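Local coordinates for protein UDP-D-quinovosamine 4-dehydrogenase (Vibrio fischeri, PDB 3NKL) that probably acts as an oxidoreductase and lyase on a nucleotide sugar, this piece being a Rossmann-like domain of a longer membrane protein, at residues B[32-37]-B[49-54]. Numbering follows the deposited sequence.
Sequences IAFIDD and ITIYRP. With SO4 (sulfate ion), chain K.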
loop_
_atom_site.group_PDB
_atom_site.type_symbol
_atom_site.label_atom_id
_atom_site.label_comp_id
_atom_site.label_asym_id
_atom_site.label_seq_id
_atom_site.Cartn_x
_atom_site.Cartn_y
_atom_site.Cartn_z
ATOM N N ILE B 32 3.516 10.712 -15.081
ATOM C CA ILE B 32 2.403 10.982 -15.990
ATOM C C ILE B 32 1.085 10.438 -15.460
ATOM O O ILE B 32 0.031 11.062 -15.606
ATOM C CB ILE B 32 2.662 10.307 -17.350
ATOM C CG1 ILE B 32 3.892 10.924 -18.011
ATOM C CG2 ILE B 32 1.445 10.414 -18.247
ATOM C CD1 ILE B 32 3.815 12.408 -18.139
ATOM N N ALA B 33 1.159 9.258 -14.855
ATOM C CA ALA B 33 -0.021 8.548 -14.366
ATOM C C ALA B 33 0.462 7.458 -13.439
ATOM O O ALA B 33 1.664 7.139 -13.438
ATOM C CB ALA B 33 -0.779 7.932 -15.530
ATOM N N PHE B 34 -0.466 6.890 -12.662
ATOM C CA PHE B 34 -0.208 5.719 -11.846
ATOM C C PHE B 34 -0.773 4.482 -12.518
ATOM O O PHE B 34 -1.767 4.554 -13.235
ATOM C CB PHE B 34 -0.920 5.826 -10.479
ATOM C CG PHE B 34 -0.360 6.876 -9.573
ATOM C CD1 PHE B 34 -0.957 8.124 -9.482
ATOM C CD2 PHE B 34 0.756 6.610 -8.790
ATOM C CE1 PHE B 34 -0.448 9.084 -8.626
ATOM C CE2 PHE B 34 1.274 7.567 -7.933
ATOM C CZ PHE B 34 0.674 8.799 -7.845
ATOM N N ILE B 35 -0.152 3.342 -12.257
ATOM C CA ILE B 35 -0.751 2.053 -12.551
ATOM C C ILE B 35 -1.037 1.375 -11.204
ATOM O O ILE B 35 -0.209 1.439 -10.294
ATOM C CB ILE B 35 0.204 1.171 -13.365
ATOM C CG1 ILE B 35 0.548 1.851 -14.693
ATOM C CG2 ILE B 35 -0.424 -0.203 -13.644
ATOM C CD1 ILE B 35 -0.616 1.861 -15.680
ATOM N N ASP B 36 -2.205 0.753 -11.067
ATOM C CA ASP B 36 -2.536 0.006 -9.838
ATOM C C ASP B 36 -3.418 -1.207 -10.143
ATOM O O ASP B 36 -4.370 -1.103 -10.920
ATOM C CB ASP B 36 -3.232 0.916 -8.825
ATOM C CG ASP B 36 -3.201 0.337 -7.398
ATOM O OD1 ASP B 36 -2.404 0.825 -6.571
ATOM O OD2 ASP B 36 -3.966 -0.609 -7.114
ATOM N N ASP B 37 -3.090 -2.346 -9.533
ATOM C CA ASP B 37 -3.812 -3.600 -9.745
ATOM C C ASP B 37 -5.237 -3.538 -9.197
ATOM O O ASP B 37 -6.062 -4.385 -9.516
ATOM C CB ASP B 37 -3.084 -4.767 -9.061
ATOM C CG ASP B 37 -1.723 -5.063 -9.675
ATOM O OD1 ASP B 37 -1.568 -4.900 -10.903
ATOM O OD2 ASP B 37 -0.803 -5.478 -8.930
ATOM N N ILE B 49 -3.199 13.397 -10.990
ATOM C CA ILE B 49 -2.706 12.288 -11.785
ATOM C C ILE B 49 -3.805 11.248 -11.783
ATOM O O ILE B 49 -4.346 10.943 -10.729
ATOM C CB ILE B 49 -1.490 11.630 -11.096
ATOM C CG1 ILE B 49 -0.645 12.674 -10.375
ATOM C CG2 ILE B 49 -0.650 10.848 -12.084
ATOM C CD1 ILE B 49 0.576 12.093 -9.731
ATOM N N THR B 50 -4.135 10.672 -12.933
ATOM C CA THR B 50 -5.089 9.573 -12.876
ATOM C C THR B 50 -4.420 8.188 -12.770
ATOM O O THR B 50 -3.243 8.009 -13.121
ATOM C CB THR B 50 -6.235 9.692 -13.938
ATOM O OG1 THR B 50 -6.235 8.566 -14.821
ATOM C CG2 THR B 50 -6.124 10.984 -14.720
ATOM N N ILE B 51 -5.180 7.243 -12.228
ATOM C CA ILE B 51 -4.732 5.891 -11.913
ATOM C C ILE B 51 -5.389 4.922 -12.883
ATOM O O ILE B 51 -6.584 5.033 -13.139
ATOM C CB ILE B 51 -5.177 5.491 -10.485
ATOM C CG1 ILE B 51 -4.606 6.437 -9.434
ATOM C CG2 ILE B 51 -4.739 4.079 -10.154
ATOM C CD1 ILE B 51 -5.158 6.172 -8.047
ATOM N N TYR B 52 -4.627 3.976 -13.426
ATOM C CA TYR B 52 -5.174 3.048 -14.415
ATOM C C TYR B 52 -4.832 1.606 -14.070
ATOM O O TYR B 52 -3.789 1.330 -13.486
ATOM C CB TYR B 52 -4.628 3.332 -15.824
ATOM C CG TYR B 52 -4.902 4.713 -16.352
ATOM C CD1 TYR B 52 -6.044 4.975 -17.098
ATOM C CD2 TYR B 52 -4.018 5.757 -16.117
ATOM C CE1 TYR B 52 -6.296 6.243 -17.598
ATOM C CE2 TYR B 52 -4.257 7.026 -16.617
ATOM C CZ TYR B 52 -5.404 7.259 -17.350
ATOM O OH TYR B 52 -5.657 8.516 -17.828
ATOM N N ARG B 53 -5.708 0.690 -14.469
ATOM C CA ARG B 53 -5.445 -0.732 -14.328
ATOM C C ARG B 53 -4.317 -1.102 -15.288
ATOM O O ARG B 53 -4.084 -0.401 -16.293
ATOM C CB ARG B 53 -6.708 -1.539 -14.655
ATOM C CG ARG B 53 -7.206 -1.296 -16.087
ATOM C CD ARG B 53 -7.710 -2.573 -16.762
ATOM N NE ARG B 53 -9.151 -2.765 -16.646
ATOM C CZ ARG B 53 -9.750 -3.953 -16.663
ATOM N NH1 ARG B 53 -11.069 -4.032 -16.555
ATOM N NH2 ARG B 53 -9.035 -5.065 -16.776
ATOM N N PRO B 54 -3.610 -2.203 -14.991
ATOM C CA PRO B 54 -2.389 -2.547 -15.731
ATOM C C PRO B 54 -2.640 -2.834 -17.211
ATOM O O PRO B 54 -1.702 -2.837 -17.998
ATOM C CB PRO B 54 -1.894 -3.819 -15.039
ATOM C CG PRO B 54 -2.566 -3.835 -13.701
ATOM C CD PRO B 54 -3.852 -3.098 -13.841
HETATM S S SO4 K . -5.744 -5.956 -15.749
HETATM O O1 SO4 K . -5.841 -4.511 -15.904
HETATM O O2 SO4 K . -5.635 -6.295 -14.321
HETATM O O3 SO4 K . -6.959 -6.565 -16.300
HETATM O O4 SO4 K . -4.574 -6.469 -16.465
HETATM O O HOH W 1 -2.729 11.268 -15.162
#
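Ile49 opens the pairing by crossing the side chain of Phe34 at about a right angle: with CD1 anti to CA (chi2 -178°), it reaches Phe34 CE1 at 3.4 Å, while its CG2 lies against Ala33 CA. Where the strands splay, a water bridges the gap, donating to Ile32 O and accepting from Thr50 N. The direct parallel ladder then begins with Phe34 N giving a hydrogen bond to Thr50 O (3.0 Å). Ile51, paired with Phe34 on the same face, sets CG1 against Phe34 CB and CG2 3.7 Å from Asp36 CB; the carboxylate of Asp36 accepts from Asp38 N at OD2 and, at OD1, from Ala12 N in the probable glycine-rich loop. Tyr52 bonds twice to segment 32-37, its N donating to Phe34 O and its O accepting, just past the strand end, from Asp36 N (2.9 Å); its ring lies on the other face, with Ala33 CB in plane at the edge, 3.8 Å from CE2. Arg53 turns away, NH2 bonding weakly to O3 of a sulfate probably from the crystallisation liquor, and Pro54 CA packs on Ile35 CG2. Strand 49-52 thus extends the Rossmann-like sheet beside 29-35, which strand 5-10 flanks across from it. Helix 14-25 covers the Phe34 and Ile49 face, helix 57-64 that of Ile35 and Tyr52.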